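Local coordinates for reticulocyte binding protein (PDB 3FAW) that is a cell-wall-anchored streptococcal pullulanase that probably cleaves the alpha-1,6 branch linkages of pullulan, glycogen and related alpha-glucans, at residues Ile195-Ile207 against Asp234-Pro246. Numbering follows the deposited sequence.
Sequences IKNYTGYYYLYEI and DDIKTAKAAFVNP. With CA (calcium ion), chain B.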
ATOM      1  N   ILE A 195     -10.987   0.392 -39.581  1.00 14.87           N
ATOM      2  CA  ILE A 195      -9.721   0.046 -38.928  1.00 14.88           C
ATOM      3  C   ILE A 195      -9.515  -1.471 -38.975  1.00 15.84           C
ATOM      4  O   ILE A 195     -10.381  -2.230 -38.538  1.00 15.10           O
ATOM      5  CB  ILE A 195      -9.691   0.543 -37.468  1.00 14.20           C
ATOM      6  CG1 ILE A 195      -9.784   2.074 -37.431  1.00 13.23           C
ATOM      7  CG2 ILE A 195      -8.418   0.081 -36.766  1.00 13.93           C
ATOM      8  CD1 ILE A 195     -10.121   2.642 -36.067  1.00 13.83           C
ATOM      9  N   LYS A 196      -8.368  -1.900 -39.507  1.00 16.51           N
ATOM     10  CA  LYS A 196      -8.101  -3.325 -39.736  1.00 17.54           C
ATOM     11  C   LYS A 196      -7.562  -4.049 -38.499  1.00 16.44           C
ATOM     12  O   LYS A 196      -7.876  -5.217 -38.281  1.00 14.39           O
ATOM     13  CB  LYS A 196      -7.149  -3.522 -40.929  1.00 18.13           C
ATOM     14  CG  LYS A 196      -5.720  -3.028 -40.729  0.10 20.25           C
ATOM     15  CD  LYS A 196      -4.871  -3.296 -41.964  1.00 23.26           C
ATOM     16  CE  LYS A 196      -3.486  -2.674 -41.829  1.00 26.69           C
ATOM     17  NZ  LYS A 196      -2.610  -3.004 -42.989  0.10 25.50           N
ATOM     18  N   ASN A 197      -6.736  -3.355 -37.718  1.00 16.38           N
ATOM     19  CA  ASN A 197      -6.161  -3.893 -36.483  1.00 16.11           C
ATOM     20  C   ASN A 197      -6.247  -2.833 -35.389  1.00 15.21           C
ATOM     21  O   ASN A 197      -5.607  -1.781 -35.483  1.00 15.48           O
ATOM     22  CB  ASN A 197      -4.701  -4.317 -36.705  1.00 16.22           C
ATOM     23  CG  ASN A 197      -4.142  -5.164 -35.563  1.00 15.53           C
ATOM     24  OD1 ASN A 197      -4.582  -5.066 -34.421  1.00 14.88           O
ATOM     25  ND2 ASN A 197      -3.156  -5.997 -35.877  1.00 16.94           N
ATOM     26  N   TYR A 198      -7.036  -3.121 -34.355  1.00 14.15           N
ATOM     27  CA  TYR A 198      -7.287  -2.170 -33.270  1.00 13.93           C
ATOM     28  C   TYR A 198      -6.189  -2.142 -32.208  1.00 13.39           C
ATOM     29  O   TYR A 198      -6.228  -1.301 -31.307  1.00 13.66           O
ATOM     30  CB  TYR A 198      -8.628  -2.470 -32.601  1.00 14.23           C
ATOM     31  CG  TYR A 198      -9.830  -2.070 -33.425  1.00 14.52           C
ATOM     32  CD1 TYR A 198     -10.326  -0.767 -33.375  1.00 12.27           C
ATOM     33  CD2 TYR A 198     -10.475  -2.991 -34.250  1.00 13.82           C
ATOM     34  CE1 TYR A 198     -11.426  -0.390 -34.129  1.00 12.59           C
ATOM     35  CE2 TYR A 198     -11.579  -2.622 -35.010  1.00 13.76           C
ATOM     36  CZ  TYR A 198     -12.052  -1.321 -34.941  1.00 13.51           C
ATOM     37  OH  TYR A 198     -13.147  -0.942 -35.683  1.00 13.28           O
ATOM     38  N   THR A 199      -5.215  -3.048 -32.311  1.00 12.34           N
ATOM     39  CA  THR A 199      -4.121  -3.125 -31.344  1.00 11.38           C
ATOM     40  C   THR A 199      -3.391  -1.776 -31.262  1.00 11.12           C
ATOM     41  O   THR A 199      -3.008  -1.199 -32.283  1.00 10.84           O
ATOM     42  CB  THR A 199      -3.122  -4.254 -31.709  1.00 12.61           C
ATOM     43  OG1 THR A 199      -3.832  -5.487 -31.898  1.00 12.77           O
ATOM     44  CG2 THR A 199      -2.074  -4.447 -30.610  1.00 13.34           C
ATOM     45  N   GLY A 200      -3.238  -1.263 -30.045  1.00 11.00           N
ATOM     46  CA  GLY A 200      -2.533   0.004 -29.819  1.00  9.51           C
ATOM     47  C   GLY A 200      -3.384   1.267 -29.922  1.00  8.41           C
ATOM     48  O   GLY A 200      -2.950   2.335 -29.497  1.00  7.18           O
ATOM     49  N   TYR A 201      -4.583   1.166 -30.492  1.00  9.68           N
ATOM     50  CA  TYR A 201      -5.489   2.322 -30.571  1.00 10.39           C
ATOM     51  C   TYR A 201      -6.033   2.674 -29.187  1.00 11.14           C
ATOM     52  O   TYR A 201      -6.085   1.822 -28.290  1.00 10.35           O
ATOM     53  CB  TYR A 201      -6.643   2.068 -31.550  1.00 10.63           C
ATOM     54  CG  TYR A 201      -6.283   2.281 -33.010  1.00 13.21           C
ATOM     55  CD1 TYR A 201      -5.634   1.289 -33.744  1.00 11.60           C
ATOM     56  CD2 TYR A 201      -6.595   3.477 -33.658  1.00 12.18           C
ATOM     57  CE1 TYR A 201      -5.304   1.483 -35.088  1.00 10.31           C
ATOM     58  CE2 TYR A 201      -6.271   3.678 -34.995  1.00 11.73           C
ATOM     59  CZ  TYR A 201      -5.627   2.679 -35.704  1.00 11.12           C
ATOM     60  OH  TYR A 201      -5.311   2.877 -37.032  1.00 10.47           O
ATOM     61  N   TYR A 202      -6.439   3.931 -29.023  1.00  9.95           N
ATOM     62  CA  TYR A 202      -6.893   4.432 -27.728  1.00 10.83           C
ATOM     63  C   TYR A 202      -8.373   4.814 -27.768  1.00 11.40           C
ATOM     64  O   TYR A 202      -8.914   5.088 -28.836  1.00 11.88           O
ATOM     65  CB  TYR A 202      -6.051   5.632 -27.301  1.00 10.82           C
ATOM     66  CG  TYR A 202      -4.561   5.389 -27.347  1.00  8.77           C
ATOM     67  CD1 TYR A 202      -3.756   6.026 -28.293  1.00 11.82           C
ATOM     68  CD2 TYR A 202      -3.953   4.518 -26.451  1.00  8.66           C
ATOM     69  CE1 TYR A 202      -2.379   5.808 -28.329  1.00 13.04           C
ATOM     70  CE2 TYR A 202      -2.581   4.286 -26.489  1.00 10.93           C
ATOM     71  CZ  TYR A 202      -1.801   4.933 -27.424  1.00 10.82           C
ATOM     72  OH  TYR A 202      -0.443   4.711 -27.447  1.00 11.83           O
ATOM     73  N   TYR A 203      -9.023   4.818 -26.605  1.00 11.47           N
ATOM     74  CA  TYR A 203     -10.451   5.114 -26.531  1.00 11.30           C
ATOM     75  C   TYR A 203     -10.886   5.811 -25.238  1.00 11.50           C
ATOM     76  O   TYR A 203     -10.309   5.602 -24.167  1.00 11.43           O
ATOM     77  CB  TYR A 203     -11.286   3.837 -26.752  1.00 10.98           C
ATOM     78  CG  TYR A 203     -11.163   2.790 -25.665  1.00 11.73           C
ATOM     79  CD1 TYR A 203     -12.149   2.650 -24.685  1.00 12.06           C
ATOM     80  CD2 TYR A 203     -10.064   1.935 -25.614  1.00 11.15           C
ATOM     81  CE1 TYR A 203     -12.040   1.691 -23.686  1.00 11.65           C
ATOM     82  CE2 TYR A 203      -9.948   0.973 -24.618  1.00 11.95           C
ATOM     83  CZ  TYR A 203     -10.938   0.855 -23.659  1.00 10.30           C
ATOM     84  OH  TYR A 203     -10.816  -0.098 -22.675  1.00 12.53           O
ATOM     85  N   LEU A 204     -11.903   6.661 -25.374  1.00 10.61           N
ATOM     86  CA  LEU A 204     -12.639   7.212 -24.241  1.00  9.82           C
ATOM     87  C   LEU A 204     -14.120   6.908 -24.455  1.00  9.98           C
ATOM     88  O   LEU A 204     -14.532   6.571 -25.566  1.00  7.42           O
ATOM     89  CB  LEU A 204     -12.424   8.723 -24.126  1.00  9.24           C
ATOM     90  CG  LEU A 204     -11.041   9.214 -23.682  1.00  7.94           C
ATOM     91  CD1 LEU A 204     -10.952  10.731 -23.796  1.00  8.40           C
ATOM     92  CD2 LEU A 204     -10.715   8.769 -22.261  1.00  6.23           C
ATOM     93  N   TYR A 205     -14.911   7.014 -23.388  1.00 11.09           N
ATOM     94  CA  TYR A 205     -16.369   6.903 -23.485  1.00 11.70           C
ATOM     95  C   TYR A 205     -17.010   8.250 -23.181  1.00 12.51           C
ATOM     96  O   TYR A 205     -16.698   8.867 -22.165  1.00 13.12           O
ATOM     97  CB  TYR A 205     -16.907   5.864 -22.499  1.00 11.50           C
ATOM     98  CG  TYR A 205     -16.631   4.433 -22.884  1.00 11.62           C
ATOM     99  CD1 TYR A 205     -17.193   3.881 -24.034  1.00 10.11           C
ATOM    100  CD2 TYR A 205     -15.818   3.620 -22.092  1.00 11.47           C
ATOM    101  CE1 TYR A 205     -16.946   2.561 -24.390  1.00  9.76           C
ATOM    102  CE2 TYR A 205     -15.571   2.297 -22.440  1.00 10.20           C
ATOM    103  CZ  TYR A 205     -16.140   1.776 -23.589  1.00 10.95           C
ATOM    104  OH  TYR A 205     -15.891   0.472 -23.945  1.00 13.35           O
ATOM    105  N   GLU A 206     -17.905   8.697 -24.058  1.00 13.56           N
ATOM    106  CA  GLU A 206     -18.700   9.896 -23.803  1.00 14.72           C
ATOM    107  C   GLU A 206     -20.090   9.504 -23.309  1.00 14.81           C
ATOM    108  O   GLU A 206     -20.867   8.881 -24.038  1.00 15.11           O
ATOM    109  CB  GLU A 206     -18.809  10.775 -25.051  1.00 14.97           C
ATOM    110  CG  GLU A 206     -19.391  12.157 -24.759  1.00 15.21           C
ATOM    111  CD  GLU A 206     -19.371  13.072 -25.970  1.00 17.59           C
ATOM    112  OE1 GLU A 206     -19.977  12.709 -26.999  1.00 19.76           O
ATOM    113  OE2 GLU A 206     -18.754  14.154 -25.888  1.00 19.77           O
ATOM    114  N   ILE A 207     -20.390   9.875 -22.067  1.00 15.45           N
ATOM    115  CA  ILE A 207     -21.651   9.519 -21.423  1.00 15.88           C
ATOM    116  C   ILE A 207     -22.564  10.733 -21.395  1.00 16.59           C
ATOM    117  O   ILE A 207     -22.144  11.817 -21.006  1.00 15.23           O
ATOM    118  CB  ILE A 207     -21.428   9.006 -19.982  1.00 14.78           C
ATOM    119  CG1 ILE A 207     -20.505   7.782 -19.993  1.00 16.60           C
ATOM    120  CG2 ILE A 207     -22.762   8.647 -19.320  1.00 14.34           C
ATOM    121  CD1 ILE A 207     -20.275   7.171 -18.625  1.00 16.77           C
ATOM    122  N   ASP A 234     -10.853  21.054 -19.781  1.00 20.44           N
ATOM    123  CA  ASP A 234     -12.252  20.878 -19.374  1.00 20.64           C
ATOM    124  C   ASP A 234     -12.947  19.717 -20.098  1.00 20.36           C
ATOM    125  O   ASP A 234     -13.911  19.150 -19.577  1.00 19.81           O
ATOM    126  CB  ASP A 234     -13.045  22.174 -19.607  1.00 21.65           C
ATOM    127  CG  ASP A 234     -12.620  23.305 -18.676  1.00 21.98           C
ATOM    128  OD1 ASP A 234     -11.925  23.041 -17.671  0.10 21.30           O
ATOM    129  OD2 ASP A 234     -12.989  24.466 -18.954  0.10 20.98           O
ATOM    130  N   ASP A 235     -12.455  19.372 -21.288  1.00 18.97           N
ATOM    131  CA  ASP A 235     -13.073  18.351 -22.124  1.00 17.83           C
ATOM    132  C   ASP A 235     -12.496  16.960 -21.856  1.00 17.21           C
ATOM    133  O   ASP A 235     -13.235  16.012 -21.586  1.00 16.93           O
ATOM    134  CB  ASP A 235     -12.890  18.712 -23.595  1.00 17.41           C
ATOM    135  CG  ASP A 235     -13.567  17.731 -24.522  1.00 17.70           C
ATOM    136  OD1 ASP A 235     -14.767  17.456 -24.314  1.00 17.54           O
ATOM    137  OD2 ASP A 235     -12.899  17.239 -25.459  1.00 17.94           O
ATOM    138  N   ILE A 236     -11.176  16.842 -21.954  1.00 16.39           N
ATOM    139  CA  ILE A 236     -10.486  15.582 -21.681  1.00 16.08           C
ATOM    140  C   ILE A 236      -9.585  15.774 -20.459  1.00 16.16           C
ATOM    141  O   ILE A 236      -8.620  16.535 -20.507  1.00 15.24           O
ATOM    142  CB  ILE A 236      -9.669  15.116 -22.903  1.00 16.11           C
ATOM    143  CG1 ILE A 236     -10.615  14.685 -24.030  1.00 15.21           C
ATOM    144  CG2 ILE A 236      -8.745  13.971 -22.526  1.00 14.70           C
ATOM    145  CD1 ILE A 236      -9.951  14.575 -25.394  1.00 15.18           C
ATOM    146  N   LYS A 237      -9.918  15.085 -19.369  1.00 16.77           N
ATOM    147  CA  LYS A 237      -9.239  15.274 -18.079  1.00 16.51           C
ATOM    148  C   LYS A 237      -8.758  13.960 -17.463  1.00 15.08           C
ATOM    149  O   LYS A 237      -8.549  13.862 -16.248  1.00 14.78           O
ATOM    150  CB  LYS A 237     -10.149  16.041 -17.106  1.00 17.54           C
ATOM    151  CG  LYS A 237     -11.626  15.661 -17.131  1.00 17.91           C
ATOM    152  CD  LYS A 237     -12.399  16.477 -16.088  1.00 19.37           C
ATOM    153  CE  LYS A 237     -13.888  16.529 -16.372  1.00 22.00           C
ATOM    154  NZ  LYS A 237     -14.573  15.225 -16.179  1.00 18.59           N
ATOM    155  N   THR A 238      -8.574  12.959 -18.317  1.00 13.33           N
ATOM    156  CA  THR A 238      -8.041  11.668 -17.913  1.00 12.63           C
ATOM    157  C   THR A 238      -7.109  11.158 -19.000  1.00 12.03           C
ATOM    158  O   THR A 238      -7.094  11.672 -20.122  1.00  9.48           O
ATOM    159  CB  THR A 238      -9.159  10.609 -17.711  1.00 13.78           C
ATOM    160  OG1 THR A 238      -9.767  10.291 -18.973  1.00 11.13           O
ATOM    161  CG2 THR A 238     -10.217  11.109 -16.744  1.00 11.53           C
ATOM    162  N   ALA A 239      -6.335  10.137 -18.661  1.00 12.81           N
ATOM    163  CA  ALA A 239      -5.594   9.381 -19.661  1.00 12.81           C
ATOM    164  C   ALA A 239      -6.608   8.652 -20.543  1.00 13.39           C
ATOM    165  O   ALA A 239      -7.788   8.540 -20.191  1.00 13.55           O
ATOM    166  CB  ALA A 239      -4.644   8.390 -18.994  1.00 13.56           C
ATOM    167  N   LYS A 240      -6.149   8.176 -21.696  1.00 12.97           N
ATOM    168  CA  LYS A 240      -7.001   7.429 -22.606  1.00 12.46           C
ATOM    169  C   LYS A 240      -6.692   5.940 -22.479  1.00 12.90           C
ATOM    170  O   LYS A 240      -5.528   5.549 -22.358  1.00 13.05           O
ATOM    171  CB  LYS A 240      -6.786   7.902 -24.048  1.00 11.88           C
ATOM    172  CG  LYS A 240      -7.067   9.380 -24.273  1.00 11.22           C
ATOM    173  CD  LYS A 240      -6.851   9.768 -25.733  1.00 10.13           C
ATOM    174  CE  LYS A 240      -6.978  11.272 -25.949  1.00 10.71           C
ATOM    175  NZ  LYS A 240      -5.784  12.021 -25.432  1.00  3.82           N
ATOM    176  N   ALA A 241      -7.732   5.112 -22.495  1.00 12.93           N
ATOM    177  CA  ALA A 241      -7.547   3.658 -22.449  1.00 13.63           C
ATOM    178  C   ALA A 241      -6.923   3.155 -23.752  1.00 13.15           C
ATOM    179  O   ALA A 241      -6.954   3.848 -24.767  1.00 12.82           O
ATOM    180  CB  ALA A 241      -8.868   2.958 -22.183  1.00 13.86           C
ATOM    181  N   ALA A 242      -6.348   1.957 -23.715  1.00 12.36           N
ATOM    182  CA  ALA A 242      -5.697   1.374 -24.892  1.00 11.43           C
ATOM    183  C   ALA A 242      -6.212  -0.035 -25.142  1.00 11.94           C
ATOM    184  O   ALA A 242      -6.525  -0.765 -24.196  1.00 10.65           O
ATOM    185  CB  ALA A 242      -4.183   1.351 -24.710  1.00 10.12           C
ATOM    186  N   PHE A 243      -6.299  -0.411 -26.416  1.00 10.70           N
ATOM    187  CA  PHE A 243      -6.666  -1.776 -26.789  1.00 12.36           C
ATOM    188  C   PHE A 243      -5.410  -2.643 -26.796  1.00 11.23           C
ATOM    189  O   PHE A 243      -4.526  -2.449 -27.631  1.00 11.82           O
ATOM    190  CB  PHE A 243      -7.352  -1.820 -28.162  1.00 11.57           C
ATOM    191  CG  PHE A 243      -8.644  -1.047 -28.228  1.00 11.75           C
ATOM    192  CD1 PHE A 243      -9.680  -1.321 -27.351  1.00 12.62           C
ATOM    193  CD2 PHE A 243      -8.829  -0.057 -29.183  1.00 15.31           C
ATOM    194  CE1 PHE A 243     -10.871  -0.613 -27.412  1.00 14.20           C
ATOM    195  CE2 PHE A 243     -10.019   0.660 -29.248  1.00 15.63           C
ATOM    196  CZ  PHE A 243     -11.040   0.379 -28.364  1.00 14.71           C
ATOM    197  N   VAL A 244      -5.333  -3.575 -25.845  1.00 11.62           N
ATOM    198  CA  VAL A 244      -4.211  -4.510 -25.740  1.00 11.68           C
ATOM    199  C   VAL A 244      -4.665  -5.934 -25.405  1.00 12.36           C
ATOM    200  O   VAL A 244      -5.793  -6.157 -24.949  1.00 10.72           O
ATOM    201  CB  VAL A 244      -3.178  -4.058 -24.668  1.00 12.69           C
ATOM    202  CG1 VAL A 244      -2.459  -2.792 -25.112  1.00 11.07           C
ATOM    203  CG2 VAL A 244      -3.850  -3.863 -23.303  1.00 10.17           C
ATOM    204  N   ASN A 245      -3.759  -6.885 -25.631  1.00 12.21           N
ATOM    205  CA  ASN A 245      -3.975  -8.293 -25.312  1.00 12.83           C
ATOM    206  C   ASN A 245      -2.867  -8.788 -24.369  1.00 13.37           C
ATOM    207  O   ASN A 245      -1.845  -9.314 -24.826  1.00 12.33           O
ATOM    208  CB  ASN A 245      -4.015  -9.125 -26.602  1.00 13.70           C
ATOM    209  CG  ASN A 245      -4.583 -10.524 -26.388  1.00 14.03           C
ATOM    210  OD1 ASN A 245      -4.523 -11.076 -25.288  1.00 17.77           O
ATOM    211  ND2 ASN A 245      -5.142 -11.103 -27.448  1.00 13.60           N
ATOM    212  N   PRO A 246      -3.062  -8.605 -23.046  1.00 13.53           N
ATOM    213  CA  PRO A 246      -2.077  -8.966 -22.020  1.00 14.07           C
ATOM    214  C   PRO A 246      -1.469 -10.363 -22.164  1.00 13.81           C
ATOM    215  O   PRO A 246      -0.256 -10.521 -22.020  1.00 12.76           O
ATOM    216  CB  PRO A 246      -2.885  -8.867 -20.721  1.00 14.22           C
ATOM    217  CG  PRO A 246      -3.875  -7.802 -21.000  1.00 13.64           C
ATOM    218  CD  PRO A 246      -4.265  -8.001 -22.439  1.00 14.46           C
TER
HETATM  219 CA    CA B   1       1.147   4.746 -29.490  1.00 13.22          CA
HETATM  220  O   HOH W   1      -0.364   2.735 -29.598  1.00  8.17           O
HETATM  221  O   HOH W   2       2.918   5.828 -30.784  1.00 11.35           O
HETATM  222  O   HOH W   3       0.875   7.064 -28.964  1.00 13.08           O
HETATM  223  O   HOH W   4       2.138   2.904 -30.803  1.00 18.52           O
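The ring of Y203 is held between two residues of segment 234-246: F243 lies over one face and the methyl of A241 over the other. The two ring planes are nearly parallel, at 8°, with centroids 4.4 Å apart, yet slid so far that they barely overlap, CE1 of F243 meeting CD2 of Y203 near the rim. From the opposite side A241 CB makes a CH-pi contact, 3.5 Å from the centroid of the Y203 ring. At the F243 edge lies Y198 O. The Y202 ring carries G200 O over the centre of one face, while A241 O and A242 CB sit at its edge.

The backbones run antiparallel: Y203 and A241 form a hydrogen-bonded pair, Y202 and A242 a non-hydrogen-bonded one. F243 N bonds to Y201 O (2.9 Å) and Y203 N to A241 O; the return bond from A241 N to Y203 O is weak. Just before the strand, a type II turn from Y198 to Y201 presents G200 N to F243 O (3.0 Å). Further along, L204 CD1 meets I236 CG1 (4.0 Å), while its CG meets CG of K240, whose NZ is hydrogen-bonded to Q168.

With CG anti to its carbonyl carbon (chi1 -52°), Y202 directs OH to a calcium ion at 2.6 Å, also bound by four waters, K165 O and K363 O. Water 1 also donates to G200 O. This short antiparallel pairing of 241-242 with strand 202-209 belongs to the beta-sandwich expected of a CBM48 module, its calcium linking that module to K363 of the alpha-amylase family region.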